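Local coordinates for protein MxaA (Stigmatella aurantiaca, PDB 4W4T) that probably releases the carrier-bound myxalamid chain as a primary alcohol by NADPH-dependent reduction, in the terminal reductase domain that this chain represents, at residues Leu48-Gly53 with Thr180-Leu185; Val270-Ala275 with Ser342-Ala347; Val287-Ser292 with Thr393-Val398; Ser192-Gly197 with Arg375-Asp380. All coordinates share one frame; numbering follows the deposited sequence.

Overall arrangement
Along the chain the order is contact 1, then contact 4 opening, contact 2 nested inside the loop closed by contact 4, and contact 3 crossing both contacts 2 and 4. Contacts 1 and 2 lie on opposite sides of the chain's centre, their own centres about 53 Å apart. Contact 1 is at the surface, between loops leading into strands 57-61 and 185-188 of the large parallel sheet. Contact 2 belongs to a separate region, built on the two-stranded sheet 274-277/333-336. Contacts 3 and 4, centres about 20 Å apart, join later loops to the Rossmann part near NADPH-binding residues. Through them the late chain returns twice to the nucleotide-binding part.

Contact 1 (Leu48-Gly53 with Thr180-Leu185); sequences LPPVTG and TRIKPL
Leu48 and Arg181 meet backbone to backbone in a single beta bridge, made by two hydrogen bonds on Leu48. Its N gives a hydrogen to Thr180 O at 3.0 Å, and Leu48 O takes one from Ile182 N at 2.8 Å, almost straight at 178°. Leu48 O also lies 3.4 Å from Arg181 CA in a CA-H...O contact. A second such contact joins Pro50 CA to Ile182 O.

The apolar part is thin. Leu48 CB rests on Arg181 CB at 3.6 Å, and the Pro50 ring runs alongside Ile182, pointing the same way, with Pro50 CD 3.8 Å from Ile182 CB. CG2 of Ile182 is anti to its own N, which brings it near Pro50 CB and CD. Pro184 CD touches Pro50 CB, further along.

Water and charge complete the contact. One water lies in the plane of the Arg181 guanidinium at its edge, accepting from NH1 at 2.7 Å and reaching Pro49 O and Ile182 O; another accepts from Val51 N at 2.8 Å and also reaches Ile182 O. Val51 and Arg181 run side by side, and Val51 CG2 comes obliquely to NH1. That guanidinium forms a salt bridge with Asp144, while Lys183 NZ bonds Arg181 O in the carbonyl plane and also reaches the carbonyls of Leu176 and Ser140.

Pro50 has no N-H to offer Ile182 O, so direct backbone pairing stops there; its CA-H meets that oxygen instead, and the waters link the two loops beyond Leu48. The loop before strand 57-61 is therefore fastened to the one entering strand 185-188 chiefly by backbone and water bonds.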
loop_
_atom_site.group_PDB
_atom_site.type_symbol
_atom_site.label_atom_id
_atom_site.label_comp_id
_atom_site.label_asym_id
_atom_site.label_seq_id
_atom_site.Cartn_x
_atom_site.Cartn_y
_atom_site.Cartn_z
ATOM N N LEU A 48 -21.336 -40.971 -8.629
ATOM C CA LEU A 48 -22.772 -41.128 -8.870
ATOM C C LEU A 48 -23.303 -39.922 -9.630
ATOM O O LEU A 48 -22.730 -38.839 -9.537
ATOM C CB LEU A 48 -23.527 -41.289 -7.549
ATOM C CG LEU A 48 -23.097 -42.440 -6.641
ATOM C CD1 LEU A 48 -24.025 -42.542 -5.442
ATOM C CD2 LEU A 48 -23.039 -43.747 -7.403
ATOM N N PRO A 49 -24.400 -40.104 -10.389
ATOM C CA PRO A 49 -24.921 -38.998 -11.203
ATOM C C PRO A 49 -25.478 -37.853 -10.372
ATOM O O PRO A 49 -25.812 -38.022 -9.199
ATOM C CB PRO A 49 -26.026 -39.665 -12.042
ATOM C CG PRO A 49 -26.397 -40.899 -11.286
ATOM C CD PRO A 49 -25.131 -41.363 -10.620
ATOM N N PRO A 50 -25.582 -36.660 -10.980
ATOM C CA PRO A 50 -26.070 -35.521 -10.211
ATOM C C PRO A 50 -27.525 -35.709 -9.850
ATOM O O PRO A 50 -28.192 -36.531 -10.482
ATOM C CB PRO A 50 -25.893 -34.337 -11.177
ATOM C CG PRO A 50 -25.861 -34.955 -12.536
ATOM C CD PRO A 50 -25.219 -36.296 -12.359
ATOM N N VAL A 51 -28.006 -34.986 -8.851
ATOM C CA VAL A 51 -29.430 -34.999 -8.538
ATOM C C VAL A 51 -30.219 -34.529 -9.759
ATOM O O VAL A 51 -29.851 -33.538 -10.384
ATOM C CB VAL A 51 -29.751 -34.088 -7.346
ATOM C CG1 VAL A 51 -31.244 -34.074 -7.067
ATOM C CG2 VAL A 51 -28.969 -34.512 -6.126
ATOM N N THR A 52 -31.275 -35.255 -10.118
ATOM C CA THR A 52 -32.156 -34.823 -11.200
ATOM C C THR A 52 -33.493 -34.416 -10.621
ATOM O O THR A 52 -34.333 -33.820 -11.310
ATOM C CB THR A 52 -32.381 -35.919 -12.244
ATOM O OG1 THR A 52 -32.825 -37.110 -11.585
ATOM C CG2 THR A 52 -31.089 -36.195 -13.014
ATOM N N GLY A 53 -33.688 -34.758 -9.352
ATOM C CA GLY A 53 -34.832 -34.281 -8.603
ATOM C C GLY A 53 -34.560 -32.959 -7.908
ATOM O O GLY A 53 -33.616 -32.241 -8.238
ATOM N N THR A 180 -17.355 -38.701 -4.879
ATOM C CA THR A 180 -18.491 -39.496 -4.430
ATOM C C THR A 180 -19.629 -39.430 -5.435
ATOM O O THR A 180 -19.977 -40.429 -6.066
ATOM C CB THR A 180 -19.003 -39.023 -3.057
ATOM O OG1 THR A 180 -17.931 -39.058 -2.106
ATOM C CG2 THR A 180 -20.134 -39.917 -2.573
ATOM N N ARG A 181 -20.205 -38.244 -5.579
ATOM C CA ARG A 181 -21.301 -38.029 -6.519
ATOM C C ARG A 181 -21.237 -36.629 -7.122
ATOM O O ARG A 181 -20.825 -35.675 -6.463
ATOM C CB ARG A 181 -22.647 -38.254 -5.845
ATOM C CG ARG A 181 -22.939 -37.369 -4.645
ATOM C CD ARG A 181 -24.269 -37.818 -4.050
ATOM N NE ARG A 181 -24.758 -36.995 -2.959
ATOM C CZ ARG A 181 -25.554 -35.946 -3.130
ATOM N NH1 ARG A 181 -25.915 -35.597 -4.357
ATOM N NH2 ARG A 181 -25.986 -35.257 -2.086
ATOM N N ILE A 182 -21.641 -36.538 -8.381
ATOM C CA ILE A 182 -21.534 -35.305 -9.160
ATOM C C ILE A 182 -22.372 -34.171 -8.599
ATOM O O ILE A 182 -23.542 -34.354 -8.248
ATOM C CB ILE A 182 -21.935 -35.551 -10.627
ATOM C CG1 ILE A 182 -21.029 -36.612 -11.244
ATOM C CG2 ILE A 182 -21.886 -34.238 -11.445
ATOM C CD1 ILE A 182 -19.560 -36.366 -10.967
ATOM N N LYS A 183 -21.760 -32.989 -8.510
ATOM C CA LYS A 183 -22.428 -31.811 -7.998
ATOM C C LYS A 183 -22.293 -30.654 -8.986
ATOM O O LYS A 183 -21.185 -30.184 -9.249
ATOM C CB LYS A 183 -21.854 -31.409 -6.635
ATOM C CG LYS A 183 -21.782 -32.553 -5.633
ATOM C CD LYS A 183 -21.101 -32.128 -4.343
ATOM C CE LYS A 183 -20.814 -33.349 -3.421
ATOM N NZ LYS A 183 -19.928 -34.357 -4.078
ATOM N N PRO A 184 -23.421 -30.193 -9.540
ATOM C CA PRO A 184 -23.334 -29.010 -10.403
ATOM C C PRO A 184 -22.692 -27.833 -9.682
ATOM O O PRO A 184 -22.854 -27.635 -8.460
ATOM C CB PRO A 184 -24.797 -28.719 -10.750
ATOM C CG PRO A 184 -25.444 -30.075 -10.704
ATOM C CD PRO A 184 -24.773 -30.775 -9.539
ATOM N N LEU A 185 -21.952 -27.054 -10.460
ATOM C CA LEU A 185 -21.178 -25.954 -9.932
ATOM C C LEU A 185 -21.569 -24.637 -10.589
ATOM O O LEU A 185 -21.482 -24.493 -11.803
ATOM C CB LEU A 185 -19.693 -26.211 -10.143
ATOM C CG LEU A 185 -18.832 -24.971 -9.894
ATOM C CD1 LEU A 185 -18.841 -24.601 -8.414
ATOM C CD2 LEU A 185 -17.430 -25.209 -10.405
HETATM O O HOH W 1 -25.123 -36.284 -6.837
HETATM O O HOH W 2 -26.144 -33.196 -7.704
#

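Contact 2 (Val270-Ala275 with Ser342-Ala347); sequences VRMGVA and SELGSA
Met272, a selenomethionine, reaches across to helix 337-348 and meets Leu344 and Ala347 with its far end. Its CG stands anti to the carbonyl carbon (chi1 -64°), and the chain runs out extended before bending at the selenium (chi3 -79°), which turns CE toward Leu344. SE comes to 3.8 Å from Leu344 CA, so it lies against the helix backbone itself. CE touches Leu344 CD1, also at 3.8 Å, the two side chains crossing at about a right angle. Ala347 CB, further along the same helix, lies 4.1 Å from SE. The small methyl lies one turn on from Glu343, and Glu343 O, 4.0 Å from SE, accepts the helical bond from Ala347 N.

Glu343 is the next most involved residue. Its chain bends at chi2, and OE1 ends 3.7 Å from Val274 CG1, a contact between a carboxylate oxygen and a methyl group. The charge has a long, weak ion pair with Arg333. Leu344 meets Met272 with its backbone N and CA and with CD1; elsewhere it packs on Leu358 and Leu361. No hydrogen bond joins the two segments, so the contact rests on van der Waals packing.

Gly345 O of helix 337-348 bonds Ser161 of the second subunit. Just after Met272 the helix closes in a Schellman motif, with Gly273 at positive phi as its C-prime residue, and the chain turns at once into strand 274-277. That strand pairs in parallel with strand 333-336, which leads into helix 337-348, while helix 352-362 packs on Leu344 and Ala347.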
loop_
_atom_site.group_PDB
_atom_site.type_symbol
_atom_site.label_atom_id
_atom_site.label_comp_id
_atom_site.label_asym_id
_atom_site.label_seq_id
_atom_site.Cartn_x
_atom_site.Cartn_y
_atom_site.Cartn_z
ATOM N N VAL A 270 -15.091 13.490 -3.515
ATOM C CA VAL A 270 -15.906 14.409 -2.724
ATOM C C VAL A 270 -15.032 15.239 -1.790
ATOM O O VAL A 270 -15.173 16.464 -1.720
ATOM C CB VAL A 270 -16.989 13.650 -1.918
ATOM C CG1 VAL A 270 -17.585 14.534 -0.847
ATOM C CG2 VAL A 270 -18.078 13.192 -2.857
ATOM N N ARG A 271 -14.108 14.586 -1.097
ATOM C CA ARG A 271 -13.265 15.303 -0.140
ATOM C C ARG A 271 -12.325 16.304 -0.813
ATOM O O ARG A 271 -12.083 17.390 -0.278
ATOM C CB ARG A 271 -12.488 14.304 0.712
ATOM C CG ARG A 271 -13.386 13.558 1.700
ATOM C CD ARG A 271 -12.597 12.642 2.613
ATOM N NE ARG A 271 -11.681 13.403 3.453
ATOM C CZ ARG A 271 -10.402 13.091 3.632
ATOM N NH1 ARG A 271 -9.883 12.020 3.036
ATOM N NH2 ARG A 271 -9.643 13.845 4.420
HETATM N N MSE A 272 -11.815 15.970 -1.990
HETATM C CA MSE A 272 -10.955 16.901 -2.719
HETATM C C MSE A 272 -11.745 17.957 -3.468
HETATM O O MSE A 272 -11.221 19.023 -3.780
HETATM C CB MSE A 272 -10.072 16.166 -3.714
HETATM C CG MSE A 272 -9.097 15.223 -3.046
HETATM SE SE MSE A 272 -7.836 14.579 -4.372
HETATM C CE MSE A 272 -8.951 13.242 -5.183
ATOM N N GLY A 273 -12.997 17.645 -3.779
ATOM C CA GLY A 273 -13.837 18.567 -4.527
ATOM C C GLY A 273 -13.529 18.531 -6.012
ATOM O O GLY A 273 -13.855 19.456 -6.748
ATOM N N VAL A 274 -12.868 17.468 -6.456
ATOM C CA VAL A 274 -12.511 17.343 -7.862
ATOM C C VAL A 274 -12.606 15.891 -8.346
ATOM O O VAL A 274 -12.278 14.953 -7.617
ATOM C CB VAL A 274 -11.101 17.913 -8.122
ATOM C CG1 VAL A 274 -10.038 17.130 -7.357
ATOM C CG2 VAL A 274 -10.810 17.912 -9.600
ATOM N N ALA A 275 -13.083 15.711 -9.575
ATOM C CA ALA A 275 -13.250 14.373 -10.149
ATOM C C ALA A 275 -12.598 14.332 -11.525
ATOM O O ALA A 275 -12.471 15.376 -12.181
ATOM C CB ALA A 275 -14.729 14.011 -10.240
ATOM N N SER A 342 -2.608 13.702 -10.144
ATOM C CA SER A 342 -1.536 14.499 -9.548
ATOM C C SER A 342 -2.044 15.235 -8.310
ATOM O O SER A 342 -1.326 15.361 -7.322
ATOM C CB SER A 342 -0.968 15.477 -10.573
ATOM O OG SER A 342 -0.182 16.451 -9.927
ATOM N N GLU A 343 -3.288 15.708 -8.349
ATOM C CA GLU A 343 -3.874 16.331 -7.166
ATOM C C GLU A 343 -4.082 15.314 -6.049
ATOM O O GLU A 343 -3.965 15.645 -4.869
ATOM C CB GLU A 343 -5.195 17.030 -7.511
ATOM C CG GLU A 343 -5.007 18.129 -8.533
ATOM C CD GLU A 343 -5.967 19.297 -8.371
ATOM O OE1 GLU A 343 -6.934 19.201 -7.575
ATOM O OE2 GLU A 343 -5.752 20.321 -9.060
ATOM N N LEU A 344 -4.390 14.073 -6.414
ATOM C CA LEU A 344 -4.534 13.026 -5.417
ATOM C C LEU A 344 -3.186 12.816 -4.712
ATOM O O LEU A 344 -3.117 12.746 -3.488
ATOM C CB LEU A 344 -5.018 11.721 -6.060
ATOM C CG LEU A 344 -5.238 10.503 -5.154
ATOM C CD1 LEU A 344 -6.249 10.790 -4.061
ATOM C CD2 LEU A 344 -5.695 9.303 -5.983
ATOM N N GLY A 345 -2.124 12.737 -5.506
ATOM C CA GLY A 345 -0.788 12.534 -4.971
ATOM C C GLY A 345 -0.400 13.656 -4.026
ATOM O O GLY A 345 0.142 13.417 -2.945
ATOM N N SER A 346 -0.705 14.883 -4.429
ATOM C CA SER A 346 -0.426 16.046 -3.598
ATOM C C SER A 346 -1.249 16.014 -2.304
ATOM O O SER A 346 -0.745 16.305 -1.220
ATOM C CB SER A 346 -0.697 17.319 -4.394
ATOM O OG SER A 346 -0.777 18.442 -3.547
ATOM N N ALA A 347 -2.516 15.630 -2.411
ATOM C CA ALA A 347 -3.380 15.531 -1.239
ATOM C C ALA A 347 -2.908 14.449 -0.278
ATOM O O ALA A 347 -3.074 14.556 0.937
ATOM C CB ALA A 347 -4.818 15.262 -1.671
#

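Contact 3 (Val287-Ser292 with Thr393-Val398); sequences VDYVSS and TSCPSV
Tyr289, in the first turn of helix 287-298, lays its ring on the 393-398 loop in a CH-pi contact, part of the Rossmann domain's join to the later chain. Its CB touches Pro396 CD at 4.0 Å. CG, anti to the backbone N (chi1 172°), carries the ring out to the loop, with Cys395 CA and CB over one face. Tyr289 CD1 turns to the backbone, 3.4 Å from Cys395 N and close to Ser394 C, and Thr393 CG2 comes in obliquely at CD1 and CE1. Tyr289 CD2 lies 3.7 Å from Cys395 SG, an oblique sulfur-aromatic contact, and CE2 and CZ stay beneath Cys395 CB. A leucine here has no ring face to offer, and Cys395 CB and the Thr393 methyl would probably be left without their partner.

Ser292 CB meets Thr393 OG1 and CG2, while Thr393 OG1 bonds Asp296 and Ser292 OG bonds Glu74. Leu388 and Thr384 of helix 382-388 also touch the Tyr289 side chain. Nearby, the Asp288 side chain lies about 8 Å from that of Phe66, an NADPH-binding residue.

Cys395 CB sits 3.6 Å from the Tyr289 ring centroid, 6° off the normal, with SG tilted 31° from it.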
loop_
_atom_site.group_PDB
_atom_site.type_symbol
_atom_site.label_atom_id
_atom_site.label_comp_id
_atom_site.label_asym_id
_atom_site.label_seq_id
_atom_site.Cartn_x
_atom_site.Cartn_y
_atom_site.Cartn_z
ATOM N N VAL A 287 -25.737 -4.835 -6.653
ATOM C CA VAL A 287 -25.585 -6.201 -6.118
ATOM C C VAL A 287 -26.905 -6.995 -6.126
ATOM O O VAL A 287 -26.882 -8.229 -6.281
ATOM C CB VAL A 287 -25.003 -6.176 -4.694
ATOM C CG1 VAL A 287 -25.998 -5.592 -3.686
ATOM C CG2 VAL A 287 -24.545 -7.592 -4.283
ATOM N N ASP A 288 -28.052 -6.309 -6.016
ATOM C CA ASP A 288 -29.329 -7.039 -6.054
ATOM C C ASP A 288 -29.605 -7.629 -7.443
ATOM O O ASP A 288 -30.214 -8.697 -7.556
ATOM C CB ASP A 288 -30.522 -6.184 -5.582
ATOM C CG ASP A 288 -30.530 -4.756 -6.150
ATOM O OD1 ASP A 288 -29.459 -4.128 -6.225
ATOM O OD2 ASP A 288 -31.638 -4.265 -6.485
ATOM N N TYR A 289 -29.108 -6.993 -8.495
ATOM C CA TYR A 289 -29.214 -7.599 -9.817
ATOM C C TYR A 289 -28.267 -8.795 -9.982
ATOM O O TYR A 289 -28.655 -9.821 -10.536
ATOM C CB TYR A 289 -28.938 -6.570 -10.912
ATOM C CG TYR A 289 -28.835 -7.190 -12.285
ATOM C CD1 TYR A 289 -29.959 -7.736 -12.915
ATOM C CD2 TYR A 289 -27.617 -7.241 -12.951
ATOM C CE1 TYR A 289 -29.864 -8.302 -14.161
ATOM C CE2 TYR A 289 -27.511 -7.795 -14.205
ATOM C CZ TYR A 289 -28.635 -8.330 -14.804
ATOM O OH TYR A 289 -28.527 -8.891 -16.047
ATOM N N VAL A 290 -27.015 -8.644 -9.546
ATOM C CA VAL A 290 -26.056 -9.730 -9.689
ATOM C C VAL A 290 -26.535 -10.961 -8.933
ATOM O O VAL A 290 -26.574 -12.062 -9.492
ATOM C CB VAL A 290 -24.663 -9.334 -9.189
ATOM C CG1 VAL A 290 -23.702 -10.486 -9.376
ATOM C CG2 VAL A 290 -24.173 -8.101 -9.946
ATOM N N SER A 291 -26.939 -10.782 -7.680
ATOM C CA SER A 291 -27.355 -11.943 -6.894
ATOM C C SER A 291 -28.616 -12.571 -7.480
ATOM O O SER A 291 -28.693 -13.791 -7.579
ATOM C CB SER A 291 -27.571 -11.591 -5.419
ATOM O OG SER A 291 -28.580 -10.616 -5.233
ATOM N N SER A 292 -29.593 -11.764 -7.895
ATOM C CA SER A 292 -30.808 -12.352 -8.478
ATOM C C SER A 292 -30.509 -13.072 -9.779
ATOM O O SER A 292 -31.069 -14.131 -10.036
ATOM C CB SER A 292 -31.894 -11.293 -8.720
ATOM O OG SER A 292 -32.456 -10.875 -7.495
ATOM N N THR A 393 -36.105 -10.296 -13.353
ATOM C CA THR A 393 -34.751 -9.831 -13.027
ATOM C C THR A 393 -34.190 -8.970 -14.148
ATOM O O THR A 393 -33.959 -9.434 -15.271
ATOM C CB THR A 393 -33.805 -11.008 -12.744
ATOM O OG1 THR A 393 -34.308 -11.743 -11.622
ATOM C CG2 THR A 393 -32.377 -10.502 -12.429
ATOM N N SER A 394 -33.994 -7.699 -13.821
ATOM C CA SER A 394 -33.538 -6.699 -14.771
ATOM C C SER A 394 -32.638 -5.739 -14.016
ATOM O O SER A 394 -32.908 -5.421 -12.864
ATOM C CB SER A 394 -34.737 -5.971 -15.394
ATOM O OG SER A 394 -34.335 -4.955 -16.290
ATOM N N CYS A 395 -31.573 -5.272 -14.655
ATOM C CA CYS A 395 -30.616 -4.410 -13.977
ATOM C C CYS A 395 -31.133 -2.981 -13.855
ATOM O O CYS A 395 -31.623 -2.413 -14.828
ATOM C CB CYS A 395 -29.286 -4.416 -14.719
ATOM S SG CYS A 395 -27.936 -3.646 -13.801
ATOM N N PRO A 396 -31.055 -2.406 -12.649
ATOM C CA PRO A 396 -31.443 -1.003 -12.476
ATOM C C PRO A 396 -30.577 -0.077 -13.324
ATOM O O PRO A 396 -29.404 -0.350 -13.577
ATOM C CB PRO A 396 -31.222 -0.750 -10.983
ATOM C CG PRO A 396 -31.300 -2.114 -10.344
ATOM C CD PRO A 396 -30.768 -3.073 -11.370
ATOM N N SER A 397 -31.183 1.008 -13.792
ATOM C CA SER A 397 -30.471 2.041 -14.520
ATOM C C SER A 397 -29.616 2.879 -13.588
ATOM O O SER A 397 -29.972 3.087 -12.424
ATOM C CB SER A 397 -31.452 2.966 -15.249
ATOM O OG SER A 397 -32.363 2.216 -16.025
ATOM N N VAL A 398 -28.500 3.380 -14.101
ATOM C CA VAL A 398 -27.716 4.340 -13.340
ATOM C C VAL A 398 -28.290 5.719 -13.653
ATOM O O VAL A 398 -28.300 6.153 -14.807
ATOM C CB VAL A 398 -26.228 4.278 -13.674
ATOM C CG1 VAL A 398 -25.451 5.334 -12.862
ATOM C CG2 VAL A 398 -25.683 2.888 -13.376
#

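Contact 4 (Ser192-Gly197 with Arg375-Asp380); sequences SVLPLG and RMVVCD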
loop_
_atom_site.group_PDB
_atom_site.type_symbol
_atom_site.label_atom_id
_atom_site.label_comp_id
_atom_site.label_asym_id
_atom_site.label_seq_id
_atom_site.Cartn_x
_atom_site.Cartn_y
_atom_site.Cartn_z
ATOM N N SER A 192 -13.092 -9.378 -14.994
ATOM C CA SER A 192 -11.647 -9.104 -14.996
ATOM C C SER A 192 -10.791 -10.259 -15.527
ATOM O O SER A 192 -9.560 -10.133 -15.606
ATOM C CB SER A 192 -11.182 -8.720 -13.595
ATOM O OG SER A 192 -11.758 -7.483 -13.241
ATOM N N VAL A 193 -11.407 -11.379 -15.908
ATOM C CA VAL A 193 -10.650 -12.396 -16.634
ATOM C C VAL A 193 -10.408 -11.975 -18.092
ATOM O O VAL A 193 -9.673 -12.651 -18.824
ATOM C CB VAL A 193 -11.348 -13.783 -16.622
ATOM C CG1 VAL A 193 -11.648 -14.203 -15.201
ATOM C CG2 VAL A 193 -12.623 -13.782 -17.486
ATOM N N LEU A 194 -11.029 -10.865 -18.492
ATOM C CA LEU A 194 -10.945 -10.336 -19.864
ATOM C C LEU A 194 -9.938 -9.189 -20.003
ATOM O O LEU A 194 -9.740 -8.405 -19.067
ATOM C CB LEU A 194 -12.323 -9.837 -20.325
ATOM C CG LEU A 194 -13.501 -10.809 -20.258
ATOM C CD1 LEU A 194 -14.818 -10.071 -20.583
ATOM C CD2 LEU A 194 -13.294 -11.985 -21.202
ATOM N N PRO A 195 -9.313 -9.068 -21.184
ATOM C CA PRO A 195 -8.388 -7.946 -21.415
ATOM C C PRO A 195 -9.107 -6.602 -21.402
ATOM O O PRO A 195 -10.268 -6.523 -21.815
ATOM C CB PRO A 195 -7.819 -8.234 -22.807
ATOM C CG PRO A 195 -8.888 -9.033 -23.492
ATOM C CD PRO A 195 -9.501 -9.892 -22.394
ATOM N N LEU A 196 -8.412 -5.568 -20.931
ATOM C CA LEU A 196 -8.929 -4.212 -20.885
ATOM C C LEU A 196 -8.571 -3.474 -22.160
ATOM O O LEU A 196 -7.621 -3.848 -22.839
ATOM C CB LEU A 196 -8.343 -3.455 -19.696
ATOM C CG LEU A 196 -8.402 -4.124 -18.325
ATOM C CD1 LEU A 196 -7.554 -3.321 -17.349
ATOM C CD2 LEU A 196 -9.846 -4.213 -17.857
ATOM N N GLY A 197 -9.305 -2.412 -22.471
ATOM C CA GLY A 197 -8.900 -1.536 -23.554
ATOM C C GLY A 197 -9.488 -1.841 -24.926
ATOM O O GLY A 197 -9.234 -1.108 -25.883
ATOM N N ARG A 375 -7.781 2.059 -18.599
ATOM C CA ARG A 375 -8.489 1.166 -19.505
ATOM C C ARG A 375 -9.495 0.355 -18.712
ATOM O O ARG A 375 -9.171 -0.162 -17.645
ATOM C CB ARG A 375 -7.528 0.199 -20.212
ATOM C CG ARG A 375 -6.279 0.836 -20.806
ATOM C CD ARG A 375 -5.132 -0.177 -20.878
ATOM N NE ARG A 375 -3.976 0.374 -21.582
ATOM C CZ ARG A 375 -2.831 -0.270 -21.769
ATOM N NH1 ARG A 375 -2.678 -1.506 -21.308
ATOM N NH2 ARG A 375 -1.838 0.322 -22.423
HETATM N N MSE A 376 -10.705 0.221 -19.240
HETATM C CA MSE A 376 -11.698 -0.649 -18.618
HETATM C C MSE A 376 -12.291 -1.595 -19.658
HETATM O O MSE A 376 -12.077 -1.416 -20.858
HETATM C CB MSE A 376 -12.776 0.187 -17.942
HETATM C CG MSE A 376 -12.186 1.046 -16.837
HETATM SE SE MSE A 376 -13.536 2.083 -15.915
HETATM C CE MSE A 376 -12.376 3.455 -15.125
ATOM N N VAL A 377 -12.996 -2.623 -19.202
ATOM C CA VAL A 377 -13.569 -3.579 -20.132
ATOM C C VAL A 377 -15.035 -3.261 -20.401
ATOM O O VAL A 377 -15.761 -2.814 -19.520
ATOM C CB VAL A 377 -13.432 -5.033 -19.609
ATOM C CG1 VAL A 377 -14.082 -5.173 -18.266
ATOM C CG2 VAL A 377 -14.032 -6.010 -20.599
ATOM N N VAL A 378 -15.450 -3.467 -21.641
ATOM C CA VAL A 378 -16.844 -3.331 -22.022
ATOM C C VAL A 378 -17.344 -4.700 -22.442
ATOM O O VAL A 378 -16.709 -5.350 -23.267
ATOM C CB VAL A 378 -17.016 -2.318 -23.165
ATOM C CG1 VAL A 378 -18.484 -2.120 -23.495
ATOM C CG2 VAL A 378 -16.364 -1.015 -22.788
ATOM N N CYS A 379 -18.465 -5.130 -21.862
ATOM C CA CYS A 379 -18.999 -6.482 -22.045
ATOM C C CYS A 379 -20.379 -6.483 -22.661
ATOM O O CYS A 379 -21.224 -5.659 -22.302
ATOM C CB CYS A 379 -19.083 -7.222 -20.706
ATOM S SG CYS A 379 -17.484 -7.541 -20.035
ATOM N N ASP A 380 -20.601 -7.418 -23.575
ATOM C CA ASP A 380 -21.942 -7.671 -24.093
ATOM C C ASP A 380 -22.691 -8.579 -23.125
ATOM O O ASP A 380 -22.072 -9.412 -22.462
ATOM C CB ASP A 380 -21.876 -8.300 -25.479
ATOM C CG ASP A 380 -23.253 -8.491 -26.091
ATOM O OD1 ASP A 380 -23.851 -7.480 -26.512
ATOM O OD2 ASP A 380 -23.741 -9.639 -26.135
#
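Leu194 and Leu196 face the 375-380 segment from two ends of the contact, one buried and one exposed. At the buried end Leu194 CD1 lies 3.7 Å from Cys379 SG and 4.1 Å from Val377 CG2, crossing the valine at about a right angle. Val377 puts CG2 anti to its backbone N and CG1 in the remaining position between N and the carbonyl carbon (chi1 57°); CG2 thereby meets both the leucine methyl and Pro195 O, 4.0 Å away. Neighbours close this end further: His309 of strand 307-310 touches both Leu194 and Cys379, and Val191 also lies against the cysteine.

The backbones come closest at Leu196 and Val377, their CA atoms 4.7 Å apart, without forming a regular ladder; the touching parts run 128° apart. This is a loop-on-loop join in the Rossmann-type reductase fold: the loop that follows strand 185-188 of the parallel sheet meets a late segment that also bonds the backbone of Ile202. Tyr218 and Lys222, which bind NADPH, have side chains about 10 Å from those of Leu196 and Leu194 respectively.

The outer side touches as closely but lies open to solvent, Leu196 and Arg375 both being exposed. Leu196 sets CB against Arg375 CB at 3.8 Å, CD1 near Arg375 O at 3.6 Å, and CD2 near Val377 N, so it meets mostly backbone. The Arg375 chain then stretches out from CG to NE and carries its guanidinium away from the contact. Where Gly197 and Arg375 pass each other, a weak bond runs from Gly197 N to Met376 O at 3.4 Å. Gly197 holds a positive phi of 93°, at which a CB would be jammed against the carbonyl O of Leu196.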